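Local coordinates for glycosyl hydrolase family 62 protein (Coprinopsis cinerea, PDB 5B6T), which probably releases L-arabinose from arabinoxylan by hydrolysing alpha-L-arabinofuranosyl side-chain linkages, as an alpha-L-arabinofuranosidase of glycoside hydrolase family 62, at residues W145-S150 / H154-D159; G162-S167 / Y208-E213; M185-K190 / W222-T227. All blocks are in the same frame, centred on the assembly; numbering follows the deposited sequence.

Contact 1. Residues W145-S150 / H154-D159; sequences WVICDS and HLFSSD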
loop_
_atom_site.group_PDB
_atom_site.type_symbol
_atom_site.label_atom_id
_atom_site.label_comp_id
_atom_site.label_asym_id
_atom_site.label_seq_id
_atom_site.Cartn_x
_atom_site.Cartn_y
_atom_site.Cartn_z
ATOM N N TRP A 145 6.634 3.871 1.647
ATOM C CA TRP A 145 6.838 2.429 1.779
ATOM C C TRP A 145 8.259 2.088 2.187
ATOM O O TRP A 145 9.221 2.466 1.481
ATOM C CB TRP A 145 6.494 1.764 0.439
ATOM C CG TRP A 145 6.648 0.272 0.462
ATOM C CD1 TRP A 145 7.804 -0.451 0.267
ATOM C CD2 TRP A 145 5.619 -0.684 0.667
ATOM N NE1 TRP A 145 7.545 -1.776 0.389
ATOM C CE2 TRP A 145 6.207 -1.961 0.611
ATOM C CE3 TRP A 145 4.251 -0.589 0.890
ATOM C CZ2 TRP A 145 5.464 -3.139 0.801
ATOM C CZ3 TRP A 145 3.534 -1.740 1.091
ATOM C CH2 TRP A 145 4.131 -3.000 1.018
ATOM N N VAL A 146 8.401 1.342 3.278
ATOM C CA VAL A 146 9.689 0.853 3.772
ATOM C C VAL A 146 9.883 -0.613 3.421
ATOM O O VAL A 146 8.980 -1.430 3.570
ATOM C CB VAL A 146 9.800 1.052 5.309
ATOM C CG1 VAL A 146 11.017 0.312 5.872
ATOM C CG2 VAL A 146 9.816 2.522 5.685
ATOM N N ILE A 147 11.098 -0.940 2.987
ATOM C CA ILE A 147 11.574 -2.327 2.902
ATOM C C ILE A 147 13.054 -2.333 3.261
ATOM O O ILE A 147 13.823 -1.478 2.804
ATOM C CB ILE A 147 11.280 -2.984 1.531
ATOM C CG1 ILE A 147 11.867 -4.396 1.463
ATOM C CG2 ILE A 147 11.761 -2.139 0.346
ATOM C CD1 ILE A 147 11.414 -5.197 0.280
ATOM N N CYS A 148 13.453 -3.323 4.067
ATOM C CA CYS A 148 14.835 -3.482 4.501
ATOM C C CYS A 148 15.392 -4.816 4.024
ATOM O O CYS A 148 14.662 -5.792 3.892
ATOM C CB CYS A 148 14.921 -3.439 6.025
ATOM S SG CYS A 148 14.067 -2.017 6.748
ATOM N N ASP A 149 16.711 -4.879 3.858
ATOM C CA ASP A 149 17.370 -6.168 3.683
ATOM C C ASP A 149 18.279 -6.368 4.907
ATOM O O ASP A 149 18.059 -5.724 5.923
ATOM C CB ASP A 149 18.077 -6.236 2.323
ATOM C CG ASP A 149 19.320 -5.364 2.230
ATOM O OD1 ASP A 149 19.699 -4.650 3.168
ATOM O OD2 ASP A 149 19.947 -5.407 1.150
ATOM N N SER A 150 19.300 -7.221 4.848
ATOM C CA SER A 150 20.135 -7.450 6.040
ATOM C C SER A 150 21.018 -6.270 6.465
ATOM O O SER A 150 21.575 -6.261 7.572
ATOM C CB SER A 150 21.024 -8.687 5.819
ATOM O OG SER A 150 21.958 -8.454 4.776
ATOM N N HIS A 154 15.165 0.965 3.099
ATOM C CA HIS A 154 14.808 1.816 1.974
ATOM C C HIS A 154 13.438 2.427 2.205
ATOM O O HIS A 154 12.533 1.746 2.697
ATOM C CB HIS A 154 14.803 1.012 0.649
ATOM C CG HIS A 154 16.121 0.347 0.358
ATOM N ND1 HIS A 154 17.062 0.910 -0.472
ATOM C CD2 HIS A 154 16.650 -0.815 0.794
ATOM C CE1 HIS A 154 18.127 0.123 -0.516
ATOM N NE2 HIS A 154 17.885 -0.943 0.221
ATOM N N LEU A 155 13.294 3.675 1.811
ATOM C CA LEU A 155 12.033 4.379 1.940
ATOM C C LEU A 155 11.630 4.906 0.566
ATOM O O LEU A 155 12.297 5.785 -0.019
ATOM C CB LEU A 155 12.175 5.517 2.962
ATOM C CG LEU A 155 10.960 6.450 3.115
ATOM C CD1 LEU A 155 9.714 5.695 3.563
ATOM C CD2 LEU A 155 11.252 7.582 4.080
ATOM N N PHE A 156 10.570 4.322 0.033
ATOM C CA PHE A 156 10.027 4.713 -1.251
ATOM C C PHE A 156 8.860 5.671 -1.075
ATOM O O PHE A 156 8.109 5.601 -0.109
ATOM C CB PHE A 156 9.521 3.487 -2.028
ATOM C CG PHE A 156 10.610 2.556 -2.497
ATOM C CD1 PHE A 156 11.160 1.563 -1.657
ATOM C CD2 PHE A 156 11.080 2.664 -3.782
ATOM C CE1 PHE A 156 12.149 0.715 -2.133
ATOM C CE2 PHE A 156 12.053 1.813 -4.247
ATOM C CZ PHE A 156 12.584 0.842 -3.428
ATOM N N SER A 157 8.653 6.517 -2.073
ATOM C CA SER A 157 7.530 7.432 -2.103
ATOM C C SER A 157 7.276 7.891 -3.550
ATOM O O SER A 157 8.147 7.784 -4.429
ATOM C CB SER A 157 7.795 8.611 -1.143
ATOM O OG SER A 157 8.836 9.455 -1.605
ATOM N N SER A 158 6.072 8.419 -3.768
ATOM C CA SER A 158 5.623 8.908 -5.053
ATOM C C SER A 158 5.245 10.384 -5.025
ATOM O O SER A 158 5.050 10.959 -3.971
ATOM C CB SER A 158 4.394 8.088 -5.478
ATOM O OG SER A 158 4.759 6.756 -5.684
ATOM N N ASP A 159 5.122 11.002 -6.215
ATOM C CA ASP A 159 4.695 12.385 -6.264
ATOM C C ASP A 159 3.450 12.653 -7.102
ATOM O O ASP A 159 3.138 13.808 -7.365
ATOM C CB ASP A 159 5.843 13.307 -6.702
ATOM C CG ASP A 159 6.394 12.982 -8.071
ATOM O OD1 ASP A 159 5.852 12.105 -8.782
ATOM O OD2 ASP A 159 7.359 13.681 -8.465
HETATM O O HOH W 1 19.684 -3.092 -0.344
#

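Contact 2. Residues G162-S167 / Y208-E213; sequences GHLYRS and YLLLHE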
loop_
_atom_site.group_PDB
_atom_site.type_symbol
_atom_site.label_atom_id
_atom_site.label_comp_id
_atom_site.label_asym_id
_atom_site.label_seq_id
_atom_site.Cartn_x
_atom_site.Cartn_y
_atom_site.Cartn_z
ATOM N N GLY A 162 4.758 11.007 -11.804
ATOM C CA GLY A 162 5.553 10.117 -12.613
ATOM C C GLY A 162 6.933 9.808 -12.083
ATOM O O GLY A 162 7.750 9.277 -12.842
ATOM N N HIS A 163 7.204 10.080 -10.795
ATOM C CA HIS A 163 8.487 9.720 -10.201
ATOM C C HIS A 163 8.263 8.827 -9.016
ATOM O O HIS A 163 7.358 9.063 -8.230
ATOM C CB HIS A 163 9.265 10.953 -9.744
ATOM C CG HIS A 163 9.390 11.988 -10.812
ATOM N ND1 HIS A 163 8.616 13.125 -10.834
ATOM C CD2 HIS A 163 10.175 12.043 -11.912
ATOM C CE1 HIS A 163 8.873 13.809 -11.938
ATOM N NE2 HIS A 163 9.841 13.185 -12.593
ATOM N N LEU A 164 9.089 7.797 -8.911
ATOM C CA LEU A 164 9.208 6.970 -7.719
ATOM C C LEU A 164 10.559 7.274 -7.101
ATOM O O LEU A 164 11.593 7.121 -7.749
ATOM C CB LEU A 164 9.145 5.488 -8.092
ATOM C CG LEU A 164 9.354 4.485 -6.945
ATOM C CD1 LEU A 164 8.218 4.522 -5.925
ATOM C CD2 LEU A 164 9.489 3.084 -7.512
ATOM N N TYR A 165 10.553 7.705 -5.853
ATOM C CA TYR A 165 11.769 8.072 -5.131
ATOM C C TYR A 165 12.171 6.999 -4.130
ATOM O O TYR A 165 11.308 6.267 -3.591
ATOM C CB TYR A 165 11.571 9.370 -4.355
ATOM C CG TYR A 165 11.133 10.525 -5.218
ATOM C CD1 TYR A 165 12.053 11.278 -5.900
ATOM C CD2 TYR A 165 9.793 10.874 -5.329
ATOM C CE1 TYR A 165 11.650 12.315 -6.719
ATOM C CE2 TYR A 165 9.371 11.915 -6.158
ATOM C CZ TYR A 165 10.314 12.636 -6.846
ATOM O OH TYR A 165 9.933 13.700 -7.633
ATOM N N ARG A 166 13.474 6.951 -3.848
ATOM C CA ARG A 166 14.013 5.995 -2.884
ATOM C C ARG A 166 15.177 6.601 -2.074
ATOM O O ARG A 166 16.156 7.067 -2.674
ATOM C CB ARG A 166 14.496 4.751 -3.606
ATOM C CG ARG A 166 14.943 3.613 -2.694
ATOM C CD ARG A 166 15.669 2.478 -3.387
ATOM N NE ARG A 166 16.885 2.938 -4.071
ATOM C CZ ARG A 166 18.045 3.172 -3.470
ATOM N NH1 ARG A 166 18.189 2.983 -2.179
ATOM N NH2 ARG A 166 19.069 3.606 -4.181
ATOM N N SER A 167 15.032 6.619 -0.744
ATOM C CA SER A 167 16.122 6.950 0.190
ATOM C C SER A 167 16.549 5.691 0.885
ATOM O O SER A 167 15.818 4.680 0.927
ATOM C CB SER A 167 15.678 7.959 1.253
ATOM O OG SER A 167 15.429 9.237 0.687
ATOM N N TYR A 208 13.440 -9.111 -5.949
ATOM C CA TYR A 208 12.427 -8.228 -5.393
ATOM C C TYR A 208 11.363 -7.938 -6.438
ATOM O O TYR A 208 11.634 -7.955 -7.652
ATOM C CB TYR A 208 13.074 -6.933 -4.902
ATOM C CG TYR A 208 14.069 -7.211 -3.798
ATOM C CD1 TYR A 208 15.372 -7.566 -4.102
ATOM C CD2 TYR A 208 13.692 -7.197 -2.454
ATOM C CE1 TYR A 208 16.291 -7.864 -3.112
ATOM C CE2 TYR A 208 14.600 -7.502 -1.450
ATOM C CZ TYR A 208 15.897 -7.847 -1.788
ATOM O OH TYR A 208 16.809 -8.167 -0.804
ATOM N N LEU A 209 10.159 -7.682 -5.955
ATOM C CA LEU A 209 8.983 -7.335 -6.782
ATOM C C LEU A 209 8.574 -5.876 -6.498
ATOM O O LEU A 209 8.387 -5.514 -5.354
ATOM C CB LEU A 209 7.829 -8.259 -6.425
ATOM C CG LEU A 209 6.503 -8.027 -7.141
ATOM C CD1 LEU A 209 6.571 -8.257 -8.644
ATOM C CD2 LEU A 209 5.420 -8.892 -6.530
ATOM N N LEU A 210 8.433 -5.075 -7.562
ATOM C CA LEU A 210 7.871 -3.713 -7.478
ATOM C C LEU A 210 6.504 -3.710 -8.163
ATOM O O LEU A 210 6.385 -4.133 -9.310
ATOM C CB LEU A 210 8.775 -2.721 -8.217
ATOM C CG LEU A 210 8.226 -1.309 -8.440
ATOM C CD1 LEU A 210 8.037 -0.565 -7.135
ATOM C CD2 LEU A 210 9.175 -0.548 -9.368
ATOM N N LEU A 211 5.478 -3.253 -7.440
ATOM C CA LEU A 211 4.166 -2.971 -8.000
ATOM C C LEU A 211 3.956 -1.483 -7.943
ATOM O O LEU A 211 4.450 -0.815 -7.043
ATOM C CB LEU A 211 3.046 -3.642 -7.185
ATOM C CG LEU A 211 3.251 -5.128 -6.886
ATOM C CD1 LEU A 211 2.137 -5.671 -5.991
ATOM C CD2 LEU A 211 3.418 -5.956 -8.172
ATOM N N HIS A 212 3.225 -0.940 -8.907
ATOM C CA HIS A 212 2.972 0.502 -8.883
ATOM C C HIS A 212 1.659 0.746 -9.626
ATOM O O HIS A 212 1.418 0.135 -10.661
ATOM C CB HIS A 212 4.139 1.243 -9.582
ATOM C CG HIS A 212 4.307 2.665 -9.203
ATOM N ND1 HIS A 212 3.424 3.667 -9.558
ATOM C CD2 HIS A 212 5.309 3.276 -8.526
ATOM C CE1 HIS A 212 3.859 4.820 -9.078
ATOM N NE2 HIS A 212 5.011 4.615 -8.478
ATOM N N GLU A 213 0.828 1.625 -9.069
ATOM C CA GLU A 213 -0.456 1.983 -9.669
ATOM C C GLU A 213 -0.295 2.940 -10.853
ATOM O O GLU A 213 0.610 3.800 -10.854
ATOM C CB GLU A 213 -1.390 2.615 -8.638
ATOM C CG GLU A 213 -2.836 2.642 -9.077
ATOM C CD GLU A 213 -3.804 3.124 -8.007
ATOM O OE1 GLU A 213 -3.484 3.037 -6.793
ATOM O OE2 GLU A 213 -4.930 3.544 -8.411
#

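Contact 3. Residues M185-K190 / W222-T227; sequences MQDSNK and WFRSWT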
loop_
_atom_site.group_PDB
_atom_site.type_symbol
_atom_site.label_atom_id
_atom_site.label_comp_id
_atom_site.label_asym_id
_atom_site.label_seq_id
_atom_site.Cartn_x
_atom_site.Cartn_y
_atom_site.Cartn_z
ATOM N N MET A 185 12.622 5.259 -10.385
ATOM C CA MET A 185 11.932 4.999 -11.639
ATOM C C MET A 185 11.148 6.253 -12.006
ATOM O O MET A 185 10.680 6.999 -11.128
ATOM C CB MET A 185 10.964 3.807 -11.521
ATOM C CG MET A 185 10.397 3.394 -12.863
ATOM S SD MET A 185 9.335 1.948 -12.685
ATOM C CE MET A 185 10.554 0.659 -12.635
ATOM N N GLN A 186 11.001 6.484 -13.297
ATOM C CA GLN A 186 10.212 7.610 -13.765
ATOM C C GLN A 186 9.610 7.368 -15.114
ATOM O O GLN A 186 10.076 6.502 -15.876
ATOM C CB GLN A 186 11.021 8.895 -13.763
ATOM C CG GLN A 186 12.187 8.904 -14.702
ATOM C CD GLN A 186 13.101 10.074 -14.405
ATOM O OE1 GLN A 186 12.647 11.177 -14.138
ATOM N NE2 GLN A 186 14.396 9.808 -14.366
ATOM N N ASP A 187 8.525 8.095 -15.375
ATOM C CA ASP A 187 7.911 8.119 -16.696
ATOM C C ASP A 187 7.510 9.541 -17.024
ATOM O O ASP A 187 6.991 10.242 -16.167
ATOM C CB ASP A 187 6.682 7.211 -16.745
ATOM C CG ASP A 187 6.355 6.738 -18.155
ATOM O OD1 ASP A 187 5.861 7.550 -18.965
ATOM O OD2 ASP A 187 6.592 5.558 -18.469
ATOM N N SER A 188 7.741 9.970 -18.267
ATOM C CA SER A 188 7.278 11.296 -18.690
ATOM C C SER A 188 5.750 11.424 -18.705
ATOM O O SER A 188 5.235 12.540 -18.625
ATOM C CB SER A 188 7.814 11.623 -20.082
ATOM O OG SER A 188 7.347 10.647 -21.009
ATOM N N ASN A 189 5.031 10.301 -18.770
ATOM C CA ASN A 189 3.585 10.309 -18.603
ATOM C C ASN A 189 3.250 9.879 -17.174
ATOM O O ASN A 189 3.362 8.690 -16.825
ATOM C CB ASN A 189 2.924 9.369 -19.622
ATOM C CG ASN A 189 1.420 9.320 -19.477
ATOM O OD1 ASN A 189 0.845 9.936 -18.599
ATOM N ND2 ASN A 189 0.768 8.556 -20.336
ATOM N N LYS A 190 2.876 10.846 -16.344
ATOM C CA LYS A 190 2.590 10.557 -14.941
ATOM C C LYS A 190 1.546 9.461 -14.757
ATOM O O LYS A 190 1.603 8.720 -13.761
ATOM C CB LYS A 190 2.175 11.820 -14.186
ATOM C CG LYS A 190 0.854 12.397 -14.647
ATOM C CD LYS A 190 0.543 13.724 -13.939
ATOM C CE LYS A 190 -0.843 14.232 -14.291
ATOM N NZ LYS A 190 -1.182 15.479 -13.539
ATOM N N TRP A 222 -5.039 0.576 -12.419
ATOM C CA TRP A 222 -4.456 -0.745 -12.602
ATOM C C TRP A 222 -3.043 -0.779 -12.056
ATOM O O TRP A 222 -2.490 0.269 -11.731
ATOM C CB TRP A 222 -4.481 -1.166 -14.077
ATOM C CG TRP A 222 -3.612 -0.355 -15.026
ATOM C CD1 TRP A 222 -3.744 0.960 -15.339
ATOM C CD2 TRP A 222 -2.497 -0.843 -15.779
ATOM N NE1 TRP A 222 -2.783 1.316 -16.260
ATOM C CE2 TRP A 222 -1.989 0.241 -16.528
ATOM C CE3 TRP A 222 -1.881 -2.096 -15.904
ATOM C CZ2 TRP A 222 -0.904 0.107 -17.384
ATOM C CZ3 TRP A 222 -0.810 -2.229 -16.733
ATOM C CH2 TRP A 222 -0.330 -1.137 -17.483
ATOM N N PHE A 223 -2.461 -1.975 -11.977
ATOM C CA PHE A 223 -1.100 -2.176 -11.492
ATOM C C PHE A 223 -0.144 -2.735 -12.507
ATOM O O PHE A 223 -0.473 -3.684 -13.222
ATOM C CB PHE A 223 -1.063 -3.083 -10.228
ATOM C CG PHE A 223 -1.485 -2.341 -9.009
ATOM C CD1 PHE A 223 -2.849 -2.242 -8.675
ATOM C CD2 PHE A 223 -0.559 -1.635 -8.284
ATOM C CE1 PHE A 223 -3.234 -1.505 -7.578
ATOM C CE2 PHE A 223 -0.954 -0.874 -7.199
ATOM C CZ PHE A 223 -2.290 -0.792 -6.867
ATOM N N ARG A 224 1.052 -2.144 -12.512
ATOM C CA ARG A 224 2.201 -2.639 -13.258
ATOM C C ARG A 224 3.171 -3.293 -12.318
ATOM O O ARG A 224 3.169 -3.002 -11.128
ATOM C CB ARG A 224 2.868 -1.484 -14.007
ATOM C CG ARG A 224 1.924 -0.798 -14.998
ATOM C CD ARG A 224 2.521 0.424 -15.658
ATOM N NE ARG A 224 3.620 0.104 -16.563
ATOM C CZ ARG A 224 4.646 0.920 -16.837
ATOM N NH1 ARG A 224 4.715 2.137 -16.288
ATOM N NH2 ARG A 224 5.604 0.526 -17.664
ATOM N N SER A 225 4.024 -4.167 -12.857
ATOM C CA SER A 225 4.988 -4.903 -12.037
ATOM C C SER A 225 6.328 -5.049 -12.727
ATOM O O SER A 225 6.408 -5.149 -13.969
ATOM C CB SER A 225 4.452 -6.292 -11.689
ATOM O OG SER A 225 4.125 -7.053 -12.862
ATOM N N TRP A 226 7.356 -5.102 -11.881
ATOM C CA TRP A 226 8.752 -5.251 -12.287
ATOM C C TRP A 226 9.448 -6.119 -11.272
ATOM O O TRP A 226 9.002 -6.231 -10.123
ATOM C CB TRP A 226 9.476 -3.898 -12.298
ATOM C CG TRP A 226 8.976 -2.860 -13.213
ATOM C CD1 TRP A 226 9.523 -2.499 -14.415
ATOM C CD2 TRP A 226 7.870 -1.974 -13.013
ATOM N NE1 TRP A 226 8.840 -1.464 -14.972
ATOM C CE2 TRP A 226 7.803 -1.129 -14.145
ATOM C CE3 TRP A 226 6.922 -1.812 -12.000
ATOM C CZ2 TRP A 226 6.816 -0.144 -14.290
ATOM C CZ3 TRP A 226 5.962 -0.823 -12.154
ATOM C CH2 TRP A 226 5.938 -0.003 -13.265
ATOM N N THR A 227 10.594 -6.673 -11.667
ATOM C CA THR A 227 11.476 -7.360 -10.706
ATOM C C THR A 227 12.910 -6.890 -10.836
ATOM O O THR A 227 13.308 -6.327 -11.873
ATOM C CB THR A 227 11.474 -8.891 -10.879
ATOM O OG1 THR A 227 11.971 -9.208 -12.197
ATOM C CG2 THR A 227 10.065 -9.459 -10.719
HETATM O O HOH W 2 7.077 3.672 -16.627
#

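Contact 1. Residues W145-S150 / H154-D159
His154, Trp145 and Phe156 bury the largest areas between these two strands, and all three project from the same face of an antiparallel beta hairpin. Trp145 and Phe156 form a hydrogen-bonded pair: Trp145 N gives to Phe156 O at 2.9 Å, and the return bond from Phe156 N to Trp145 O is 2.7 Å and nearly straight, 172° at the hydrogen. Ile147 and His154 repeat the pattern two residues along. His154 has CG anti to its carbonyl carbon (chi1 -57°), which sets the imidazole beside its own backbone N and brings His154 CD2 to 3.5 Å from Ile147 O, in the plane of the ring. Both ring nitrogens are engaged: His154 ND1 bonds to Arg166 NH1, and His154 NE2 lies 2.9 Å from a water that donates to Asp149 OD2. Phe156 turns an edge to its partners, Phe156 CE1 lying 3.8 Å from Ile147 CG2. On the opposite face Val146 CG2 meets Leu155 CD1 at 3.8 Å. Beyond the paired residues, the Cys148-Cys153 disulfide ties the strands together near the turn. The Trp145 side chain lies about 5 Å from the bound calcium ion, and its NE1 bonds to Val199 O. Strand 195-202 of the next sheet packs under Trp145, Ile147 and Phe156, while strand 163-170 continues the hairpin's own sheet beside 152-158.

Contact 2. Residues G162-S167 / Y208-E213
Leu164 spreads its two methyls over two residues of a strand in the neighbouring sheet. Leu164 CD2 meets Leu210 tip to tip, 3.9 Å from Leu210 CD1 and 4.1 Å from Leu210 CD2. Leu164 CD1 takes the edge of His212, near the ring plane and 4.1 Å from His212 CD2. Leu164 and Leu210 both hold CG anti to the backbone N (chi1 176° and 170°), which points the branched ends of both leucines at each other between the sheets. This is the tight part, wholly buried and apolar on the leucine side; no hydrogen bond crosses it, and even the nearest alpha carbons, Leu164 CA and His212 CA, stay 9.1 Å apart. The imidazole is steadied from its own strand: His212 ND1 donates to Glu213 O at 3.1 Å, with that oxygen almost in the ring plane, which should limit rotation of the ring beside the methyl. Away from this centre the contact loosens quickly. His163 points away from the other strand, and Arg166 and Tyr208, both partly exposed, make no contact with the opposing segment. This meeting of side chains joins two successive blades of the five-bladed beta-propeller expected of family 62. Phe156 of strand 152-158 and Ala197 of strand 195-202 pack round Leu164, Met185 of strand 182-186 lies against Leu210, and Ser158 touches His212.

Contact 3. Residues M185-K190 / W222-T227
Met185 holds CG anti to its backbone N (chi1 -171°); with chi2 extended this carries the sulfur over one face of Trp226, and a bend at chi3 (-81°) swings the methyl over the five-membered ring. The result is a Met-aromatic contact between two blades of the beta-propeller, with a CH-pi component. The methyl sits almost squarely above the pyrrole part, Met185 CE being 3.5 Å from the centroid of the Trp226 five-membered ring and 8° off its normal. The sulfur takes the benzene part, with Met185 SD 3.9 Å from the centroid of the Trp226 six-membered ring. Trp226 also packs on Arg224, two residues earlier on its own strand: Trp226 CZ2 lies 3.5 Å above the centre of the Arg224 guanidinium. With an alanine in place of Trp226, the Met185 thioether, without the ring beneath it, would probably be free to turn, and a gap would be likely to open beside the Arg224 guanidinium. A water-mediated polar link runs beside this packing. Asp187 OD2 and Arg224 NH1 are 4.5 Å apart, too far for a salt bridge, and one water fills the step: it accepts from Arg224 NH1 at 2.8 Å, in the guanidinium plane, and donates to Asp187 OD2. Arg224 NH1 also hydrogen-bonds to Arg192 O, and Arg224 NH2 forms a salt bridge with Asp240. The other carboxylate oxygen closes an Asx turn, Asp187 OD1 receiving Asn189 N at 2.9 Å on its anti lone pair.

Contact 1 lies within one antiparallel sheet, whereas contacts 2 and 3 join that sheet to the next, in what fits a five-bladed beta-propeller. Both segments of contact 1 come earlier in the chain than those of contact 2; the segments of contacts 2 and 3 then alternate. The centre of contact 2 is about 9 Å from that of contact 1 and about 7 Å from that of contact 3. Probable backbone hydrogen bonds carry the series outward: Ser157 O with Tyr165 N, Leu164 N with Met185 O, and, in the second sheet, Leu210 N with Trp226 O. Contact 1 builds one blade, with Trp145 near the calcium ion, and contacts 2 and 3 fasten that blade to the next, contact 3 being the partly buried one.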